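Local atomic coordinates of galectin (Xenopus laevis, PDB entry 3WUC), a protein that binds lactose, and probably other beta-galactosides, in a groove on one sheet of its galectin beta-sandwich. Residues D59-L65 with E76-F82; L65-Q69 with I110-F116. All coordinates share one frame; numbering follows the deposited sequence. Where two conformers were deposited one is given.

Contact 1. Residues D59-L65 with E76-F82. With GLC (alpha-D-glucopyranose), chain D; GAL (beta-D-galactopyranose), chain C.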
loop_
_atom_site.group_PDB
_atom_site.type_symbol
_atom_site.label_atom_id
_atom_site.label_comp_id
_atom_site.label_asym_id
_atom_site.label_seq_id
_atom_site.Cartn_x
_atom_site.Cartn_y
_atom_site.Cartn_z
ATOM N N ASP B 59 17.781 24.117 17.320
ATOM C CA ASP B 59 17.641 22.686 17.169
ATOM C C ASP B 59 18.350 22.161 15.933
ATOM O O ASP B 59 18.224 22.696 14.819
ATOM C CB ASP B 59 16.157 22.348 17.040
ATOM C CG ASP B 59 15.407 22.733 18.258
ATOM O OD1 ASP B 59 15.787 22.324 19.393
ATOM O OD2 ASP B 59 14.403 23.455 18.097
ATOM N N LYS B 60 19.124 21.117 16.157
ATOM C CA LYS B 60 19.862 20.420 15.127
ATOM C C LYS B 60 19.558 18.909 15.174
ATOM O O LYS B 60 19.754 18.277 16.196
ATOM C CB LYS B 60 21.386 20.614 15.378
ATOM C CG LYS B 60 22.243 19.946 14.335
ATOM C CD LYS B 60 23.677 19.845 14.856
ATOM C CE LYS B 60 24.695 20.235 13.791
ATOM N NZ LYS B 60 24.584 19.306 12.645
ATOM N N ASN B 61 19.096 18.325 14.073
ATOM C CA ASN B 61 18.740 16.896 14.051
ATOM C C ASN B 61 17.908 16.443 15.235
ATOM O O ASN B 61 18.185 15.464 15.942
ATOM C CB ASN B 61 19.984 16.009 13.857
ATOM C CG ASN B 61 20.740 16.333 12.606
ATOM O OD1 ASN B 61 22.006 16.282 12.601
ATOM N ND2 ASN B 61 20.077 16.708 11.593
ATOM N N THR B 62 16.815 17.224 15.460
ATOM C CA THR B 62 15.960 17.056 16.617
ATOM C C THR B 62 14.495 17.121 16.162
ATOM O O THR B 62 14.209 17.966 15.299
ATOM C CB THR B 62 16.205 18.195 17.632
ATOM O OG1 THR B 62 17.555 18.079 18.109
ATOM C CG2 THR B 62 15.360 18.064 18.809
ATOM N N ILE B 63 13.686 16.225 16.744
ATOM C CA ILE B 63 12.236 16.282 16.556
ATOM C C ILE B 63 11.644 17.194 17.602
ATOM O O ILE B 63 11.768 16.971 18.823
ATOM C CB ILE B 63 11.581 14.901 16.585
ATOM C CG1 ILE B 63 12.255 13.973 15.604
ATOM C CG2 ILE B 63 10.124 15.024 16.232
ATOM C CD1 ILE B 63 11.759 12.547 15.637
ATOM N N VAL B 64 10.870 18.221 17.138
ATOM C CA VAL B 64 10.041 19.037 17.972
ATOM C C VAL B 64 8.593 18.614 17.817
ATOM O O VAL B 64 8.122 18.563 16.634
ATOM C CB VAL B 64 10.231 20.534 17.635
ATOM C CG1 VAL B 64 9.163 21.384 18.275
ATOM C CG2 VAL B 64 11.601 21.019 18.106
ATOM N N LEU B 65 7.939 18.283 18.913
ATOM C CA LEU B 65 6.490 18.071 18.937
ATOM C C LEU B 65 5.824 19.202 19.735
ATOM O O LEU B 65 6.323 19.672 20.762
ATOM C CB LEU B 65 6.093 16.737 19.524
ATOM C CG LEU B 65 6.667 15.444 18.956
ATOM C CD1 LEU B 65 6.093 14.371 19.814
ATOM C CD2 LEU B 65 6.425 15.175 17.455
ATOM N N GLU B 76 6.972 22.981 23.781
ATOM C CA GLU B 76 7.630 22.025 22.882
ATOM C C GLU B 76 8.108 20.817 23.679
ATOM O O GLU B 76 8.649 20.913 24.790
ATOM C CB GLU B 76 8.777 22.650 22.196
ATOM C CG GLU B 76 8.411 23.628 21.102
ATOM C CD GLU B 76 9.527 24.414 20.493
ATOM O OE1 GLU B 76 10.751 24.286 20.852
ATOM O OE2 GLU B 76 9.195 25.132 19.550
ATOM N N LYS B 77 7.965 19.652 23.095
ATOM C CA LYS B 77 8.633 18.420 23.543
ATOM C C LYS B 77 9.659 18.043 22.501
ATOM O O LYS B 77 9.422 18.046 21.288
ATOM C CB LYS B 77 7.568 17.344 23.645
ATOM C CG LYS B 77 8.204 15.989 24.058
ATOM C CD LYS B 77 7.152 14.900 24.174
ATOM C CE LYS B 77 7.741 13.670 24.860
ATOM N NZ LYS B 77 6.665 12.839 25.458
ATOM N N LYS B 78 10.877 17.730 22.916
ATOM C CA LYS B 78 11.910 17.463 21.955
ATOM C C LYS B 78 12.396 16.017 22.101
ATOM O O LYS B 78 12.475 15.504 23.246
ATOM C CB LYS B 78 13.077 18.418 22.120
ATOM C CG LYS B 78 12.689 19.895 21.986
ATOM C CD LYS B 78 13.875 20.821 22.137
ATOM C CE LYS B 78 13.528 22.293 22.123
ATOM N NZ LYS B 78 14.678 23.156 21.704
ATOM N N GLU B 79 12.658 15.399 20.988
ATOM C CA GLU B 79 13.160 13.996 20.888
ATOM C C GLU B 79 14.450 14.038 20.020
ATOM O O GLU B 79 14.536 14.599 18.909
ATOM C CB GLU B 79 12.100 13.117 20.211
ATOM C CG GLU B 79 12.455 11.714 19.791
ATOM C CD GLU B 79 13.002 10.868 20.944
ATOM O OE1 GLU B 79 14.141 10.345 20.816
ATOM O OE2 GLU B 79 12.304 10.825 21.986
ATOM N N THR B 80 15.469 13.322 20.523
ATOM C CA THR B 80 16.754 13.336 19.926
ATOM C C THR B 80 16.890 12.256 18.851
ATOM O O THR B 80 17.763 12.362 18.038
ATOM C CB THR B 80 17.872 13.044 20.985
ATOM O OG1 THR B 80 17.605 11.829 21.692
ATOM C CG2 THR B 80 17.864 14.039 22.002
ATOM N N ALA B 81 16.017 11.273 18.835
ATOM C CA ALA B 81 16.087 10.230 17.755
ATOM C C ALA B 81 15.768 10.939 16.424
ATOM O O ALA B 81 14.774 11.728 16.385
ATOM C CB ALA B 81 15.069 9.100 17.960
ATOM N N PHE B 82 16.575 10.711 15.382
ATOM C CA PHE B 82 16.395 11.501 14.139
ATOM C C PHE B 82 16.609 10.698 12.857
ATOM O O PHE B 82 17.574 10.892 12.142
ATOM C CB PHE B 82 17.213 12.755 14.159
ATOM C CG PHE B 82 16.772 13.752 13.136
ATOM C CD1 PHE B 82 15.739 14.614 13.492
ATOM C CD2 PHE B 82 17.394 13.914 11.959
ATOM C CE1 PHE B 82 15.330 15.569 12.589
ATOM C CE2 PHE B 82 16.996 14.880 11.025
ATOM C CZ PHE B 82 15.919 15.688 11.337
HETATM C C1 GLC D . 11.586 29.604 19.710
HETATM C C2 GLC D . 11.637 28.081 19.514
HETATM C C3 GLC D . 11.110 27.793 18.102
HETATM C C4 GLC D . 9.745 28.408 17.772
HETATM C C5 GLC D . 9.765 29.910 18.101
HETATM C C6 GLC D . 8.353 30.498 18.001
HETATM O O1 GLC D . 12.521 30.102 18.788
HETATM O O2 GLC D . 12.970 27.628 19.618
HETATM O O3 GLC D . 10.967 26.355 18.036
HETATM O O4 GLC D . 9.449 28.182 16.373
HETATM O O5 GLC D . 10.293 30.118 19.436
HETATM O O6 GLC D . 7.232 29.929 18.748
HETATM C C1 GAL C . 8.134 27.691 16.142
HETATM C C2 GAL C . 8.071 27.537 14.645
HETATM C C3 GAL C . 6.757 26.915 14.228
HETATM C C4 GAL C . 6.532 25.636 15.025
HETATM C C5 GAL C . 6.666 25.961 16.531
HETATM C C6 GAL C . 6.484 24.700 17.350
HETATM O O2 GAL C . 8.120 28.878 14.096
HETATM O O3 GAL C . 6.676 26.778 12.836
HETATM O O4 GAL C . 7.441 24.598 14.578
HETATM O O5 GAL C . 7.977 26.449 16.765
HETATM O O6 GAL C . 6.680 24.920 18.737
HETATM O O HOH W 1 13.160 25.015 19.988
HETATM O O HOH W 2 19.502 14.045 17.392
#
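I63 and L65 each form an antiparallel hydrogen-bonded pair, with E79 and K77 respectively, and between them V64 faces K78 as a non-hydrogen-bonded pair. The bonds at L65 and K77 are the straighter ones: L65 N to K77 O is 2.8 Å at 177°, whereas I63 N to E79 O bends to 157°. The pairing ends at I63 and E79.

Charge gathers on the face carrying V64 and K78. The extended K78 chain reaches back to D59, whose OD1 takes K78 NZ on its syn lone pair at 2.7 Å; OD2 of D59 is salt-bridged to R53. A water joins D59 OD2, E76 OE1, K78 NZ and O2 of the glucose. E76 OE2 accepts from glucose O3 at 2.6 Å and from galactose O6 at 2.7 Å. E76 CG rests on V64 CG1 at 3.7 Å.

Apolar packing closes the other end. N61 CA sits over the centre of the F82 ring, 3.7 Å from the centroid, a CH-pi contact at the G1 bulge that N61 and T62 form opposite R53. A chi1 of -163° turns the F82 ring away from its own backbone N and back across the bulge.

E76 thus spans both sugars of the lactose unit with one oxygen. The water, donating to E76 OE1 and held by K78 and D59, probably steadies the carboxylate, and the nearby positive charges of K78 and R53 may offset the two acids.

Contact 2. Residues L65-Q69 with I110-F116. With GAL (beta-D-galactopyranose), chain C.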
loop_
_atom_site.group_PDB
_atom_site.type_symbol
_atom_site.label_atom_id
_atom_site.label_comp_id
_atom_site.label_asym_id
_atom_site.label_seq_id
_atom_site.Cartn_x
_atom_site.Cartn_y
_atom_site.Cartn_z
ATOM N N LEU B 65 7.939 18.283 18.913
ATOM C CA LEU B 65 6.490 18.071 18.937
ATOM C C LEU B 65 5.824 19.202 19.735
ATOM O O LEU B 65 6.323 19.672 20.762
ATOM C CB LEU B 65 6.093 16.737 19.524
ATOM C CG LEU B 65 6.667 15.444 18.956
ATOM C CD1 LEU B 65 6.093 14.371 19.814
ATOM C CD2 LEU B 65 6.425 15.175 17.455
ATOM N N ASN B 66 4.651 19.641 19.260
ATOM C CA ASN B 66 3.914 20.613 20.068
ATOM C C ASN B 66 2.451 20.470 19.727
ATOM O O ASN B 66 2.090 19.691 18.859
ATOM C CB ASN B 66 4.418 22.056 19.766
ATOM C CG ASN B 66 4.243 22.990 20.946
ATOM O OD1 ASN B 66 3.508 22.716 21.900
ATOM N ND2 ASN B 66 4.912 24.161 20.814
ATOM N N SER B 67 1.642 21.206 20.466
ATOM C CA SER B 67 0.234 21.401 20.162
ATOM C C SER B 67 -0.015 22.882 19.944
ATOM O O SER B 67 0.763 23.726 20.298
ATOM C CB SER B 67 -0.573 20.901 21.331
ATOM O OG SER B 67 -0.152 21.462 22.581
ATOM N N LYS B 68 -1.164 23.186 19.340
ATOM C CA LYS B 68 -1.461 24.625 19.078
ATOM C C LYS B 68 -2.966 24.758 19.391
ATOM O O LYS B 68 -3.814 23.884 19.058
ATOM C CB LYS B 68 -1.259 24.936 17.615
ATOM C CG LYS B 68 -1.056 26.403 17.361
ATOM C CD LYS B 68 -0.743 26.709 15.907
ATOM C CE LYS B 68 -0.098 28.088 15.722
ATOM N NZ LYS B 68 0.036 28.518 14.328
ATOM N N GLN B 69 -3.339 25.786 20.204
ATOM C CA GLN B 69 -4.748 26.052 20.491
ATOM C C GLN B 69 -5.082 27.479 20.250
ATOM O O GLN B 69 -4.337 28.377 20.646
ATOM C CB GLN B 69 -5.130 25.712 21.881
ATOM C CG GLN B 69 -4.831 24.256 22.296
ATOM C CD GLN B 69 -5.006 24.020 23.856
ATOM O OE1 GLN B 69 -6.109 24.042 24.381
ATOM N NE2 GLN B 69 -3.940 23.624 24.526
ATOM N N ILE B 110 7.158 7.755 20.107
ATOM C CA ILE B 110 7.182 8.942 20.927
ATOM C C ILE B 110 5.767 9.124 21.460
ATOM O O ILE B 110 4.863 9.360 20.679
ATOM C CB ILE B 110 7.610 10.111 20.062
ATOM C CG1 ILE B 110 8.873 9.705 19.323
ATOM C CG2 ILE B 110 7.851 11.379 20.887
ATOM C CD1 ILE B 110 9.933 9.339 20.317
ATOM N N PRO B 111 5.556 9.028 22.786
ATOM C CA PRO B 111 4.194 9.347 23.331
ATOM C C PRO B 111 3.962 10.848 23.299
ATOM O O PRO B 111 4.898 11.648 23.477
ATOM C CB PRO B 111 4.227 8.800 24.779
ATOM C CG PRO B 111 5.690 8.753 25.099
ATOM C CD PRO B 111 6.530 8.620 23.849
ATOM N N PHE B 112 2.738 11.251 23.043
ATOM C CA PHE B 112 2.405 12.648 23.092
ATOM C C PHE B 112 0.989 12.729 23.617
ATOM O O PHE B 112 -0.007 12.473 22.914
ATOM C CB PHE B 112 2.578 13.352 21.697
ATOM C CG PHE B 112 2.632 14.820 21.764
ATOM C CD1 PHE B 112 3.594 15.530 22.485
ATOM C CD2 PHE B 112 1.623 15.568 21.177
ATOM C CE1 PHE B 112 3.617 16.909 22.592
ATOM C CE2 PHE B 112 1.651 16.942 21.223
ATOM C CZ PHE B 112 2.615 17.651 21.965
ATOM N N THR B 113 0.832 13.099 24.892
ATOM C CA THR B 113 -0.502 13.078 25.495
ATOM C C THR B 113 -1.366 14.170 24.871
ATOM O O THR B 113 -0.832 15.264 24.564
ATOM C CB THR B 113 -0.395 13.403 27.016
ATOM O OG1 THR B 113 0.459 12.451 27.615
ATOM C CG2 THR B 113 -1.718 13.306 27.665
ATOM N N CYS B 114 -2.678 13.901 24.671
ATOM C CA CYS B 114 -3.569 14.916 24.174
ATOM C C CYS B 114 -3.604 16.100 25.181
ATOM O O CYS B 114 -3.929 15.850 26.344
ATOM C CB CYS B 114 -4.966 14.410 23.979
ATOM S SG CYS B 114 -5.120 13.342 22.524
ATOM N N ARG B 115 -3.227 17.276 24.743
ATOM C CA ARG B 115 -3.206 18.454 25.658
ATOM C C ARG B 115 -4.533 19.133 25.806
ATOM O O ARG B 115 -4.689 19.967 26.672
ATOM C CB ARG B 115 -2.225 19.410 25.179
ATOM C CG ARG B 115 -0.843 18.779 25.520
ATOM C CD ARG B 115 0.189 19.567 24.864
ATOM N NE ARG B 115 1.522 19.282 25.383
ATOM C CZ ARG B 115 2.602 19.907 24.933
ATOM N NH1 ARG B 115 3.816 19.620 25.462
ATOM N NH2 ARG B 115 2.496 20.778 23.932
ATOM N N PHE B 116 -5.469 18.824 24.920
ATOM C CA PHE B 116 -6.859 19.322 25.014
ATOM C C PHE B 116 -7.811 18.213 24.596
ATOM O O PHE B 116 -7.371 17.304 23.902
ATOM C CB PHE B 116 -7.092 20.630 24.221
ATOM C CG PHE B 116 -6.729 20.571 22.745
ATOM C CD1 PHE B 116 -7.646 20.146 21.794
ATOM C CD2 PHE B 116 -5.453 20.907 22.306
ATOM C CE1 PHE B 116 -7.285 20.084 20.431
ATOM C CE2 PHE B 116 -5.126 20.886 20.971
ATOM C CZ PHE B 116 -6.028 20.439 20.051
HETATM C C1 GAL C . 8.134 27.691 16.142
HETATM C C2 GAL C . 8.071 27.537 14.645
HETATM C C3 GAL C . 6.757 26.915 14.228
HETATM C C4 GAL C . 6.532 25.636 15.025
HETATM C C5 GAL C . 6.666 25.961 16.531
HETATM C C6 GAL C . 6.484 24.700 17.350
HETATM O O2 GAL C . 8.120 28.878 14.096
HETATM O O3 GAL C . 6.676 26.778 12.836
HETATM O O4 GAL C . 7.441 24.598 14.578
HETATM O O5 GAL C . 7.977 26.449 16.765
HETATM O O6 GAL C . 6.680 24.920 18.737
#
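N66 and S67 converge on one nitrogen of R115. R115 NH2 gives a straight bond to S67 OG (3.1 Å, 175°), lying in the guanidinium plane, and a weak, bent one to N66 OD1 (3.0 Å, 129°). NH1 goes to the backbone O of I75, and NE to a malonate probably left from crystallisation, which T113 N also holds. An extended R115 chain from CG to NE carries the guanidinium to the edge of strand 65-69 at N66 and S67.

The acceptors are shared as well. N66 OD1 also takes the backbone N of S67 at 2.8 Å, and S67 OG is hydrogen-bonded to D74 OD2. N66 ND2 goes to galactose O6 (2.8 Å, 168°) and to the backbone O of D74, so both ends of the amide are engaged. Q69 NE2 finds D74 OD2. The aliphatic part of Q69 lies against F116, Q69 CG to F116 CD2 being 3.4 Å.

F112 fills the middle. F112 CZ lies 3.6 Å above one face of the R115 guanidinium, over its centre. L65 CB covers one face of the F112 ring toward its rim, joining the apolar faces of the two sheets.

S67 N, with weaker help from R115 NH2, holds N66 OD1, while the backbone O of D74 takes ND2. Together they probably fix the amide so that ND2, not the oxygen, faces galactose; D74 OD2 in turn positions S67 OG.

In the fold
Of the segments involved, 59-65 comes first along the chain, running into strand 62-69, which serves both contacts; they share L65. Contact 1 closes the shorter loop, the beta hairpin to strand 72-79 within the sugar-binding sheet. Contact 2 closes a longer one: the chain runs through 76-82, passes into the five-stranded sheet by strands 89-96 and 99-103, and returns at 110-116 to pack across the sandwich against the second half of strand 62-69. The segments alternate along the chain, so the two closures cross. K77 NZ, bonded to P111 O, and K77 CD, packed on F112, link the hairpin directly to strand 109-113. Together the contacts tie the galactose site to both layers of the sandwich.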